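Local coordinates for protein Syntaxin1 (Monosiga brevicollis, PDB 2XHE) that probably acts as a SNAP receptor, a syntaxin-type SNARE that binds other SNARE proteins in membrane fusion and transport, at residues B[55-58]-B[59-63]; B[65-68]-B[69-73]; B[86-89]-B[90-93]; B[94-97]-B[98-102]; B[152-155]-B[156-160]. One frame throughout, in Å; residues are numbered along the deposited sequence.

Contact 1 (B[55-58]-B[59-63]); sequences DNIE and DIEQA
I60 and N56 meet through the backbone, where I60 N donates to N56 O at 2.7 Å in a nearly straight bond of 176°. D59 N to D55 O, E61 N to I57 O and Q62 N to E58 O repeat the pattern, so every peptide oxygen of 55-58 is taken by the amide four residues on. The side chains of the following turn then lie against these same oxygens. I60 turns CG1 back beside its own backbone N (chi1 -59°), which sets CG1 3.2 Å from N56 O. D59 has the same kind of first torsion, and its carboxylate carbon CG comes 3.4 Å from D55 O. E61 runs its CG past I57 O, while its OE2 stays 4.3 Å from I57 CG2.

Outside this turn, N56 and D59 pack on L100 of helix 80-116, and I57 and I60 on V150 of helix 131-171. The branched isoleucines thus suit the bundle interior, as the acids suit the outer face. D55 has a long, weak ion pair with K51. E58 OE2 and E61 OE2 stand 6.3 Å apart, so a mild mutual repulsion would favour acid ends that spread into solvent, leaving the main chain to hold this turn together.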
loop_
_atom_site.group_PDB
_atom_site.type_symbol
_atom_site.label_atom_id
_atom_site.label_comp_id
_atom_site.label_asym_id
_atom_site.label_seq_id
_atom_site.Cartn_x
_atom_site.Cartn_y
_atom_site.Cartn_z
ATOM N N ASP B 55 -8.032 10.040 -25.444
ATOM C CA ASP B 55 -7.468 10.971 -26.428
ATOM C C ASP B 55 -7.776 12.442 -26.138
ATOM O O ASP B 55 -6.875 13.280 -26.168
ATOM C CB ASP B 55 -7.902 10.607 -27.853
ATOM C CG ASP B 55 -7.121 9.431 -28.426
ATOM O OD1 ASP B 55 -6.069 9.075 -27.852
ATOM O OD2 ASP B 55 -7.567 8.863 -29.447
ATOM N N ASN B 56 -9.040 12.754 -25.860
ATOM C CA ASN B 56 -9.419 14.116 -25.513
ATOM C C ASN B 56 -8.671 14.601 -24.278
ATOM O O ASN B 56 -8.173 15.734 -24.263
ATOM C CB ASN B 56 -10.923 14.222 -25.268
ATOM C CG ASN B 56 -11.735 14.109 -26.535
ATOM O OD1 ASN B 56 -11.187 14.035 -27.632
ATOM N ND2 ASN B 56 -13.054 14.105 -26.393
ATOM N N ILE B 57 -8.611 13.752 -23.243
ATOM C CA ILE B 57 -7.903 14.083 -22.003
ATOM C C ILE B 57 -6.451 14.475 -22.294
ATOM O O ILE B 57 -6.002 15.547 -21.883
ATOM C CB ILE B 57 -7.957 12.931 -20.956
ATOM C CG1 ILE B 57 -9.323 12.855 -20.286
ATOM C CG2 ILE B 57 -6.915 13.115 -19.858
ATOM C CD1 ILE B 57 -9.457 11.648 -19.387
ATOM N N GLU B 58 -5.725 13.616 -23.011
ATOM C CA GLU B 58 -4.362 13.947 -23.447
ATOM C C GLU B 58 -4.304 15.281 -24.214
ATOM O O GLU B 58 -3.430 16.111 -23.962
ATOM C CB GLU B 58 -3.751 12.818 -24.285
ATOM C CG GLU B 58 -3.563 11.502 -23.546
ATOM C CD GLU B 58 -2.798 10.468 -24.370
ATOM O OE1 GLU B 58 -2.158 10.851 -25.377
ATOM O OE2 GLU B 58 -2.833 9.270 -24.008
ATOM N N ASP B 59 -5.234 15.485 -25.146
ATOM C CA ASP B 59 -5.331 16.754 -25.861
ATOM C C ASP B 59 -5.442 17.912 -24.876
ATOM O O ASP B 59 -4.622 18.834 -24.900
ATOM C CB ASP B 59 -6.525 16.758 -26.819
ATOM C CG ASP B 59 -6.258 15.966 -28.100
ATOM O OD1 ASP B 59 -5.076 15.658 -28.383
ATOM O OD2 ASP B 59 -7.233 15.654 -28.826
ATOM N N ILE B 60 -6.451 17.855 -24.007
ATOM C CA ILE B 60 -6.626 18.874 -22.978
ATOM C C ILE B 60 -5.337 19.099 -22.175
ATOM O O ILE B 60 -4.961 20.241 -21.908
ATOM C CB ILE B 60 -7.782 18.534 -22.021
ATOM C CG1 ILE B 60 -9.095 18.396 -22.786
ATOM C CG2 ILE B 60 -7.918 19.595 -20.939
ATOM C CD1 ILE B 60 -10.315 18.390 -21.875
ATOM N N GLU B 61 -4.656 18.016 -21.799
ATOM C CA GLU B 61 -3.411 18.121 -21.034
ATOM C C GLU B 61 -2.378 19.009 -21.712
ATOM O O GLU B 61 -1.743 19.832 -21.058
ATOM C CB GLU B 61 -2.803 16.746 -20.767
ATOM C CG GLU B 61 -3.472 15.997 -19.639
ATOM C CD GLU B 61 -2.605 14.893 -19.080
ATOM O OE1 GLU B 61 -1.855 15.165 -18.116
ATOM O OE2 GLU B 61 -2.674 13.758 -19.606
ATOM N N GLN B 62 -2.208 18.823 -23.022
ATOM C CA GLN B 62 -1.277 19.622 -23.815
ATOM C C GLN B 62 -1.788 21.056 -23.932
ATOM O O GLN B 62 -1.042 22.014 -23.730
ATOM C CB GLN B 62 -1.108 19.011 -25.209
ATOM C CG GLN B 62 0.324 18.609 -25.570
ATOM C CD GLN B 62 0.812 17.377 -24.810
ATOM O OE1 GLN B 62 0.015 16.564 -24.337
ATOM N NE2 GLN B 62 2.131 17.234 -24.697
ATOM N N ALA B 63 -3.070 21.190 -24.255
ATOM C CA ALA B 63 -3.725 22.489 -24.355
ATOM C C ALA B 63 -3.579 23.333 -23.082
ATOM O O ALA B 63 -3.311 24.532 -23.149
ATOM C CB ALA B 63 -5.203 22.303 -24.708
#

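Contact 2 (B[65-68]-B[69-73]); sequences EQVA and QLHTE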
loop_
_atom_site.group_PDB
_atom_site.type_symbol
_atom_site.label_atom_id
_atom_site.label_comp_id
_atom_site.label_asym_id
_atom_site.label_seq_id
_atom_site.Cartn_x
_atom_site.Cartn_y
_atom_site.Cartn_z
ATOM N N GLU B 65 -1.219 23.284 -20.794
ATOM C CA GLU B 65 0.145 23.767 -20.585
ATOM C C GLU B 65 0.560 24.794 -21.638
ATOM O O GLU B 65 1.668 25.326 -21.597
ATOM C CB GLU B 65 1.141 22.602 -20.532
ATOM C CG GLU B 65 0.781 21.506 -19.514
ATOM C CD GLU B 65 0.659 22.017 -18.077
ATOM O OE1 GLU B 65 1.308 23.033 -17.739
ATOM O OE2 GLU B 65 -0.083 21.393 -17.282
ATOM N N GLN B 66 -0.340 25.077 -22.574
ATOM C CA GLN B 66 -0.116 26.121 -23.562
ATOM C C GLN B 66 -0.876 27.382 -23.172
ATOM O O GLN B 66 -0.419 28.499 -23.416
ATOM C CB GLN B 66 -0.538 25.646 -24.954
ATOM C CG GLN B 66 0.360 24.561 -25.544
ATOM C CD GLN B 66 -0.344 23.735 -26.603
ATOM O OE1 GLN B 66 -1.370 24.155 -27.151
ATOM N NE2 GLN B 66 0.194 22.550 -26.889
ATOM N N VAL B 67 -2.045 27.201 -22.570
ATOM C CA VAL B 67 -2.763 28.320 -21.979
ATOM C C VAL B 67 -1.907 28.895 -20.853
ATOM O O VAL B 67 -1.979 30.078 -20.545
ATOM C CB VAL B 67 -4.150 27.902 -21.442
ATOM C CG1 VAL B 67 -4.883 29.098 -20.875
ATOM C CG2 VAL B 67 -4.976 27.257 -22.543
ATOM N N ALA B 68 -1.079 28.051 -20.249
ATOM C CA ALA B 68 -0.178 28.504 -19.193
ATOM C C ALA B 68 0.738 29.621 -19.702
ATOM O O ALA B 68 0.754 30.719 -19.145
ATOM C CB ALA B 68 0.637 27.342 -18.643
ATOM N N GLN B 69 1.487 29.342 -20.766
ATOM C CA GLN B 69 2.379 30.339 -21.360
ATOM C C GLN B 69 1.630 31.563 -21.882
ATOM O O GLN B 69 1.966 32.698 -21.541
ATOM C CB GLN B 69 3.203 29.727 -22.490
ATOM C CG GLN B 69 4.073 28.576 -22.050
ATOM C CD GLN B 69 4.885 28.008 -23.189
ATOM O OE1 GLN B 69 4.832 28.507 -24.315
ATOM N NE2 GLN B 69 5.647 26.954 -22.905
ATOM N N LEU B 70 0.618 31.329 -22.711
ATOM C CA LEU B 70 -0.150 32.422 -23.299
ATOM C C LEU B 70 -0.613 33.451 -22.265
ATOM O O LEU B 70 -0.824 34.619 -22.596
ATOM C CB LEU B 70 -1.348 31.881 -24.085
ATOM C CG LEU B 70 -1.049 31.050 -25.333
ATOM C CD1 LEU B 70 -2.338 30.749 -26.084
ATOM C CD2 LEU B 70 -0.058 31.777 -26.235
ATOM N N HIS B 71 -0.767 33.016 -21.017
ATOM C CA HIS B 71 -1.190 33.904 -19.938
ATOM C C HIS B 71 -0.040 34.737 -19.378
ATOM O O HIS B 71 -0.133 35.968 -19.311
ATOM C CB HIS B 71 -1.837 33.108 -18.806
ATOM C CG HIS B 71 -3.310 32.915 -18.969
ATOM N ND1 HIS B 71 -4.182 33.967 -19.158
ATOM C CD2 HIS B 71 -4.071 31.796 -18.956
ATOM C CE1 HIS B 71 -5.413 33.503 -19.263
ATOM N NE2 HIS B 71 -5.374 32.186 -19.145
ATOM N N THR B 72 1.031 34.061 -18.965
ATOM C CA THR B 72 2.190 34.732 -18.380
ATOM C C THR B 72 2.958 35.509 -19.442
ATOM O O THR B 72 3.868 36.279 -19.130
ATOM C CB THR B 72 3.154 33.736 -17.689
ATOM O OG1 THR B 72 3.656 32.798 -18.652
ATOM C CG2 THR B 72 2.449 32.992 -16.545
ATOM N N GLU B 73 2.576 35.297 -20.698
ATOM C CA GLU B 73 3.192 35.982 -21.824
ATOM C C GLU B 73 2.478 37.308 -22.101
ATOM O O GLU B 73 3.071 38.239 -22.648
ATOM C CB GLU B 73 3.177 35.078 -23.061
ATOM C CG GLU B 73 4.076 35.532 -24.203
ATOM C CD GLU B 73 4.077 34.558 -25.372
ATOM O OE1 GLU B 73 4.009 33.331 -25.131
ATOM O OE2 GLU B 73 4.147 35.022 -26.534
#
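L70 N reaches back to Q66 O at 3.1 Å, almost straight at 172°, the regular i to i+4 bond of helix 44-72. The next amides are held less firmly: H71 N divides itself between V67 O and A68 O in two weak bonds, and T72 N makes a long, weak one to A68 O at 3.4 Å. On the side-chain level V67 and H71 lie alongside each other and point the same way. V67 swings CG1 opposite its backbone N (chi1 -178°), and this methyl meets the imidazole at CD2, 3.4 Å away, while CD2 also lies 3.1 Å from V67 O. L70 curls CG over Q66 O.

All this belongs to the last turns of the first long helix of the N-terminal three-helix bundle, the Habc type of syntaxins. L70 packs on L90 of helix 80-116, while V67 and H71 each meet both neighbouring helices, V67 through T93 and Q158, H71 through M94 and, by a hydrogen bond between NE2 and Q158 NE2, helix 131-171. A flat ring with nitrogens suits such a place, apolar along its carbon side and polar at its end. With an alanine here, Q158 NE2 would probably lose this buried partner and a gap would open beside V67 CG1 and M94. T72 OG1 donates weakly to Q69 O, and E65 OE2 has a long, weak ion pair with R153 of helix 131-171.

Contact 3 (B[86-89]-B[90-93]); sequences LNEK and LQDT
The contact of L86-K89 with L90-T93 is a local one, about two turns of helix 80-116, the second long helix of the syntaxin three-helix bundle. Its centre is K89 O, which accepts two amides. T93 N comes at it head-on at 2.7 Å, whereas D92 N stands above the carbonyl plane at 2.8 Å. One turn earlier L90 N bonds to L86 O at 3.0 Å.

N87 carries the side-chain part. L90 crosses it at about a right angle and brings CD1 to within 3.9 Å of N87 OD1. Q91 meets N87 differently: its CG sits between backbone N and carbonyl carbon (chi1 61°), and the extended chain is thereby laid back over N87 O, with CG 3.0 Å away. The N87 and Q91 amides are turned 45° against each other, with Q91 OE1 4.1 Å from N87 ND2, too far to bond. N87 ND2 instead makes a weak hydrogen bond to D218 of helix 214-237. T93 folds its hydroxyl inward, OG1 donating to L90 O at 3.1 Å.

L90 is buried against L70 and H71 of helix 44-72, as suits a leucine, while E88, K89, Q91 and D92 are solvent-exposed. By bonding its hydroxyl to its own helix, T93 can sit against V67 with its polar atom already satisfied.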
loop_
_atom_site.group_PDB
_atom_site.type_symbol
_atom_site.label_atom_id
_atom_site.label_comp_id
_atom_site.label_asym_id
_atom_site.label_seq_id
_atom_site.Cartn_x
_atom_site.Cartn_y
_atom_site.Cartn_z
ATOM N N LEU B 86 -2.292 37.512 -28.709
ATOM C CA LEU B 86 -2.331 36.434 -27.727
ATOM C C LEU B 86 -3.762 36.098 -27.311
ATOM O O LEU B 86 -4.168 34.939 -27.375
ATOM C CB LEU B 86 -1.485 36.783 -26.498
ATOM C CG LEU B 86 0.025 36.890 -26.725
ATOM C CD1 LEU B 86 0.745 37.122 -25.403
ATOM C CD2 LEU B 86 0.566 35.650 -27.435
ATOM N N ASN B 87 -4.522 37.106 -26.889
ATOM C CA ASN B 87 -5.917 36.896 -26.513
ATOM C C ASN B 87 -6.712 36.187 -27.615
ATOM O O ASN B 87 -7.828 35.728 -27.388
ATOM C CB ASN B 87 -6.587 38.221 -26.144
ATOM C CG ASN B 87 -7.685 38.054 -25.099
ATOM O OD1 ASN B 87 -7.744 37.045 -24.392
ATOM N ND2 ASN B 87 -8.554 39.054 -24.990
ATOM N N GLU B 88 -6.123 36.099 -28.807
ATOM C CA GLU B 88 -6.749 35.428 -29.945
ATOM C C GLU B 88 -6.536 33.919 -29.850
ATOM O O GLU B 88 -7.417 33.130 -30.205
ATOM C CB GLU B 88 -6.162 35.959 -31.259
ATOM C CG GLU B 88 -6.986 35.653 -32.507
ATOM C CD GLU B 88 -8.090 36.669 -32.742
ATOM O OE1 GLU B 88 -8.398 37.443 -31.809
ATOM O OE2 GLU B 88 -8.648 36.699 -33.861
ATOM N N LYS B 89 -5.351 33.530 -29.385
ATOM C CA LYS B 89 -5.031 32.127 -29.135
ATOM C C LYS B 89 -5.728 31.641 -27.863
ATOM O O LYS B 89 -6.372 30.591 -27.859
ATOM C CB LYS B 89 -3.514 31.924 -28.997
ATOM C CG LYS B 89 -2.683 32.237 -30.237
ATOM C CD LYS B 89 -1.202 31.889 -30.025
ATOM C CE LYS B 89 -0.381 32.115 -31.297
ATOM N NZ LYS B 89 1.052 31.708 -31.165
ATOM N N LEU B 90 -5.589 32.413 -26.787
ATOM C CA LEU B 90 -6.184 32.071 -25.499
ATOM C C LEU B 90 -7.633 31.637 -25.625
ATOM O O LEU B 90 -7.980 30.513 -25.266
ATOM C CB LEU B 90 -6.112 33.251 -24.528
ATOM C CG LEU B 90 -4.828 33.502 -23.743
ATOM C CD1 LEU B 90 -5.010 34.729 -22.869
ATOM C CD2 LEU B 90 -4.465 32.292 -22.901
ATOM N N GLN B 91 -8.488 32.526 -26.118
ATOM C CA GLN B 91 -9.910 32.220 -26.158
ATOM C C GLN B 91 -10.208 31.240 -27.273
ATOM O O GLN B 91 -11.357 30.852 -27.480
ATOM C CB GLN B 91 -10.755 33.487 -26.289
ATOM C CG GLN B 91 -10.511 34.292 -27.541
ATOM C CD GLN B 91 -11.045 35.703 -27.410
ATOM O OE1 GLN B 91 -11.249 36.197 -26.297
ATOM N NE2 GLN B 91 -11.277 36.362 -28.545
ATOM N N ASP B 92 -9.162 30.832 -27.982
ATOM C CA ASP B 92 -9.298 29.836 -29.033
ATOM C C ASP B 92 -8.994 28.454 -28.468
ATOM O O ASP B 92 -9.768 27.514 -28.646
ATOM C CB ASP B 92 -8.384 30.162 -30.214
ATOM C CG ASP B 92 -8.666 29.298 -31.426
ATOM O OD1 ASP B 92 -8.695 28.055 -31.281
ATOM O OD2 ASP B 92 -8.857 29.863 -32.526
ATOM N N THR B 93 -7.867 28.337 -27.775
ATOM C CA THR B 93 -7.547 27.108 -27.055
ATOM C C THR B 93 -8.540 26.882 -25.915
ATOM O O THR B 93 -8.993 25.762 -25.705
ATOM C CB THR B 93 -6.105 27.119 -26.506
ATOM O OG1 THR B 93 -5.947 28.219 -25.608
ATOM C CG2 THR B 93 -5.096 27.262 -27.639
#

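Contact 4 (B[94-97]-B[98-102]); sequences MARI and SALGN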
loop_
_atom_site.group_PDB
_atom_site.type_symbol
_atom_site.label_atom_id
_atom_site.label_comp_id
_atom_site.label_asym_id
_atom_site.label_seq_id
_atom_site.Cartn_x
_atom_site.Cartn_y
_atom_site.Cartn_z
ATOM N N MET B 94 -8.881 27.954 -25.198
ATOM C CA MET B 94 -9.863 27.905 -24.117
ATOM C C MET B 94 -11.182 27.291 -24.553
ATOM O O MET B 94 -11.802 26.529 -23.815
ATOM C CB MET B 94 -10.147 29.307 -23.576
ATOM C CG MET B 94 -9.180 29.794 -22.511
ATOM S SD MET B 94 -9.818 31.263 -21.690
ATOM C CE MET B 94 -8.342 31.820 -20.847
ATOM N N ALA B 95 -11.619 27.652 -25.750
ATOM C CA ALA B 95 -12.878 27.170 -26.291
ATOM C C ALA B 95 -12.747 25.726 -26.714
ATOM O O ALA B 95 -13.719 24.977 -26.691
ATOM C CB ALA B 95 -13.295 28.019 -27.468
ATOM N N ARG B 96 -11.545 25.338 -27.127
ATOM C CA ARG B 96 -11.315 23.950 -27.497
ATOM C C ARG B 96 -11.289 23.060 -26.255
ATOM O O ARG B 96 -11.965 22.032 -26.196
ATOM C CB ARG B 96 -10.029 23.791 -28.303
ATOM C CG ARG B 96 -9.878 22.391 -28.899
ATOM C CD ARG B 96 -9.320 22.426 -30.313
ATOM N NE ARG B 96 -8.300 23.460 -30.452
ATOM C CZ ARG B 96 -7.088 23.392 -29.904
ATOM N NH1 ARG B 96 -6.737 22.323 -29.168
ATOM N NH2 ARG B 96 -6.230 24.398 -30.085
ATOM N N ILE B 97 -10.507 23.474 -25.263
ATOM C CA ILE B 97 -10.429 22.775 -23.993
ATOM C C ILE B 97 -11.829 22.587 -23.435
ATOM O O ILE B 97 -12.144 21.561 -22.840
ATOM C CB ILE B 97 -9.556 23.547 -22.998
ATOM C CG1 ILE B 97 -8.123 23.610 -23.529
ATOM C CG2 ILE B 97 -9.624 22.898 -21.592
ATOM C CD1 ILE B 97 -7.131 24.260 -22.609
ATOM N N SER B 98 -12.670 23.584 -23.651
ATOM C CA SER B 98 -14.058 23.520 -23.240
ATOM C C SER B 98 -14.871 22.532 -24.092
ATOM O O SER B 98 -15.575 21.676 -23.559
ATOM C CB SER B 98 -14.661 24.925 -23.279
ATOM O OG SER B 98 -16.072 24.879 -23.236
ATOM N N ALA B 99 -14.764 22.647 -25.414
ATOM C CA ALA B 99 -15.457 21.739 -26.328
ATOM C C ALA B 99 -15.038 20.278 -26.110
ATOM O O ALA B 99 -15.867 19.365 -26.183
ATOM C CB ALA B 99 -15.220 22.159 -27.768
ATOM N N LEU B 100 -13.747 20.074 -25.854
ATOM C CA LEU B 100 -13.212 18.765 -25.506
ATOM C C LEU B 100 -13.725 18.310 -24.141
ATOM O O LEU B 100 -14.079 17.144 -23.953
ATOM C CB LEU B 100 -11.688 18.799 -25.506
ATOM C CG LEU B 100 -11.056 18.679 -26.894
ATOM C CD1 LEU B 100 -9.549 18.820 -26.836
ATOM C CD2 LEU B 100 -11.436 17.349 -27.475
ATOM N N GLY B 101 -13.764 19.242 -23.195
ATOM C CA GLY B 101 -14.337 18.988 -21.888
ATOM C C GLY B 101 -15.772 18.488 -21.942
ATOM O O GLY B 101 -16.090 17.446 -21.370
ATOM N N ASN B 102 -16.642 19.222 -22.628
ATOM C CA ASN B 102 -18.049 18.851 -22.711
ATOM C C ASN B 102 -18.290 17.504 -23.378
ATOM O O ASN B 102 -19.219 16.784 -23.012
ATOM C CB ASN B 102 -18.865 19.952 -23.393
ATOM C CG ASN B 102 -18.985 21.194 -22.531
ATOM O OD1 ASN B 102 -18.645 22.297 -22.960
ATOM N ND2 ASN B 102 -19.451 21.018 -21.294
#
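R96 and L100, one turn apart, lie side by side and point the same way. The contact is made by aliphatic carbons, R96 CG standing 4.1 Å from L100 CD1. R96 extends CG opposite its backbone N (chi1 -171°) and then bends at the next two torsions, so it is the start of the arginine chain and not its guanidinium that lies along the leucine. L100 for its part turns CG back beside its own N, which lays CG 3.5 Å from R96 O. The same oxygen takes L100 N at 2.7 Å, nearly straight at 171°.

S98 and A99 are small and keep close to the helix: S98 CB rests 3.3 Å from M94 O and A99 CB 3.4 Å from A95 O, beside the oxygens their own amides bond to. G101 N completes the series to I97 O at 2.9 Å, here from above the carbonyl plane. Exposed R96 and A95 suit the outer face, whereas the branched, buried I97 points elsewhere, meeting A63 and V67 of helix 44-72 and Y154 of helix 131-171. L100 reaches N56, and M94 bridges H71, Y154 and Q158. Such a division of one amphipathic helix into an outer strip of polar and small residues and an apolar strip shared with two neighbours is characteristic of the Habc three-helix bundle.

Contact 5 (B[152-155]-B[156-160]); sequences TRYN and DVQAE
D156 N is held by two carbonyls, bonding to T152 O at 2.9 Å and, weakly, to R153 O. The latter oxygen also receives V157 N, and Q158 N follows onto Y154 O at 3.0 Å. The main side-chain pair is Y154 with Q158. Y154 sends its ring out opposite its backbone N (chi1 -172°), and the bent glutamine comes over one face, its CG in a CH-pi contact 4.1 Å from the ring centroid. The Q158 amide stacks at only 9° to the ring plane, its OE1 lying 3.8 Å from Y154 OH. V157 adds an apolar touch, CG1 to Y154 CD1 at 4.3 Å. R153 NH1 and E160 OE2 are 4.2 Å apart, opposite charges beyond a salt bridge.

Y154 packs on M94 and I97 of helix 80-116 and on L229 of helix 214-237, a place that suits a large flat ring, while N155 makes a weak hydrogen bond to a neighbouring chain of another protein. Q158 OE1 bonds to S225 OG and its NE2 to H71. A leucine in place of Q158 would probably leave both of these partners without their mate and take the amide stack off the Y154 ring. With both ends of the amide bonded, Q158 is a buried polar group whose partners fix its rotation, linking helix 131-171 to helices 44-72 and 214-237.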
loop_
_atom_site.group_PDB
_atom_site.type_symbol
_atom_site.label_atom_id
_atom_site.label_comp_id
_atom_site.label_asym_id
_atom_site.label_seq_id
_atom_site.Cartn_x
_atom_site.Cartn_y
_atom_site.Cartn_z
ATOM N N THR B 152 -8.488 19.809 -12.907
ATOM C CA THR B 152 -8.080 20.505 -11.708
ATOM C C THR B 152 -6.808 21.263 -12.016
ATOM O O THR B 152 -6.569 22.334 -11.465
ATOM C CB THR B 152 -7.876 19.537 -10.535
ATOM O OG1 THR B 152 -9.144 18.983 -10.167
ATOM C CG2 THR B 152 -7.285 20.259 -9.335
ATOM N N ARG B 153 -5.999 20.705 -12.908
ATOM C CA ARG B 153 -4.783 21.384 -13.340
ATOM C C ARG B 153 -5.183 22.657 -14.076
ATOM O O ARG B 153 -4.598 23.716 -13.862
ATOM C CB ARG B 153 -3.925 20.476 -14.219
ATOM C CG ARG B 153 -2.672 21.140 -14.756
ATOM C CD ARG B 153 -1.917 21.885 -13.664
ATOM N NE ARG B 153 -0.732 22.563 -14.190
ATOM C CZ ARG B 153 -0.152 23.620 -13.623
ATOM N NH1 ARG B 153 -0.649 24.138 -12.505
ATOM N NH2 ARG B 153 0.924 24.165 -14.180
ATOM N N TYR B 154 -6.206 22.543 -14.920
ATOM C CA TYR B 154 -6.772 23.685 -15.634
ATOM C C TYR B 154 -7.309 24.723 -14.648
ATOM O O TYR B 154 -6.894 25.878 -14.660
ATOM C CB TYR B 154 -7.882 23.208 -16.573
ATOM C CG TYR B 154 -8.438 24.255 -17.519
ATOM C CD1 TYR B 154 -7.601 25.003 -18.336
ATOM C CD2 TYR B 154 -9.810 24.463 -17.621
ATOM C CE1 TYR B 154 -8.119 25.954 -19.218
ATOM C CE2 TYR B 154 -10.337 25.406 -18.498
ATOM C CZ TYR B 154 -9.490 26.150 -19.294
ATOM O OH TYR B 154 -10.018 27.088 -20.161
ATOM N N ASN B 155 -8.232 24.304 -13.790
ATOM C CA ASN B 155 -8.787 25.187 -12.771
ATOM C C ASN B 155 -7.693 25.923 -12.002
ATOM O O ASN B 155 -7.870 27.080 -11.613
ATOM C CB ASN B 155 -9.680 24.394 -11.808
ATOM C CG ASN B 155 -10.290 25.261 -10.721
ATOM O OD1 ASN B 155 -9.676 25.488 -9.672
ATOM N ND2 ASN B 155 -11.520 25.727 -10.952
ATOM N N ASP B 156 -6.561 25.256 -11.795
ATOM C CA ASP B 156 -5.477 25.839 -11.012
ATOM C C ASP B 156 -4.714 26.913 -11.774
ATOM O O ASP B 156 -4.378 27.942 -11.199
ATOM C CB ASP B 156 -4.525 24.763 -10.488
ATOM C CG ASP B 156 -4.912 24.266 -9.099
ATOM O OD1 ASP B 156 -5.838 24.844 -8.481
ATOM O OD2 ASP B 156 -4.283 23.297 -8.621
ATOM N N VAL B 157 -4.456 26.682 -13.062
ATOM C CA VAL B 157 -3.755 27.665 -13.897
ATOM C C VAL B 157 -4.627 28.885 -14.215
ATOM O O VAL B 157 -4.113 29.992 -14.375
ATOM C CB VAL B 157 -3.183 27.034 -15.199
ATOM C CG1 VAL B 157 -4.256 26.277 -15.943
ATOM C CG2 VAL B 157 -2.561 28.097 -16.099
ATOM N N GLN B 158 -5.942 28.689 -14.288
ATOM C CA GLN B 158 -6.872 29.807 -14.483
ATOM C C GLN B 158 -6.919 30.744 -13.274
ATOM O O GLN B 158 -6.618 31.931 -13.387
ATOM C CB GLN B 158 -8.280 29.312 -14.834
ATOM C CG GLN B 158 -8.392 28.656 -16.216
ATOM C CD GLN B 158 -8.103 29.616 -17.378
ATOM O OE1 GLN B 158 -9.018 30.103 -18.041
ATOM N NE2 GLN B 158 -6.827 29.873 -17.630
ATOM N N ALA B 159 -7.294 30.214 -12.119
ATOM C CA ALA B 159 -7.300 31.006 -10.894
ATOM C C ALA B 159 -5.911 31.544 -10.544
ATOM O O ALA B 159 -5.783 32.661 -10.052
ATOM C CB ALA B 159 -7.854 30.194 -9.748
ATOM N N GLU B 160 -4.880 30.740 -10.795
ATOM C CA GLU B 160 -3.492 31.147 -10.569
ATOM C C GLU B 160 -3.164 32.412 -11.346
ATOM O O GLU B 160 -2.549 33.336 -10.812
ATOM C CB GLU B 160 -2.534 30.023 -10.979
ATOM C CG GLU B 160 -1.047 30.361 -10.925
ATOM C CD GLU B 160 -0.158 29.147 -11.215
ATOM O OE1 GLU B 160 0.964 29.336 -11.733
ATOM O OE2 GLU B 160 -0.579 28.002 -10.929
#

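How the contacts relate
Contacts 1 and 2 follow each other on helix 44-72, their centres 15 Å apart, and contacts 3 and 4 on helix 80-116 run back alongside them. Contact 4 therefore faces contact 1, with A63 CB 3.4 Å from I97 CG1, and contact 3 faces contact 2, with L70 CB 3.4 Å from L90 CD2. Contact 5 on helix 131-171 closes the bundle: it touches contact 2 and contact 4 but stays about 6 Å, nearest atoms, from contacts 1 and 3. H71, M94 and Q158 form the junction of contacts 2, 4 and 5, with M94 CE 3.4 Å from H71 NE2. Contact 5 also meets helix 214-237, within the SNARE-homology region, consistent with a closed syntaxin.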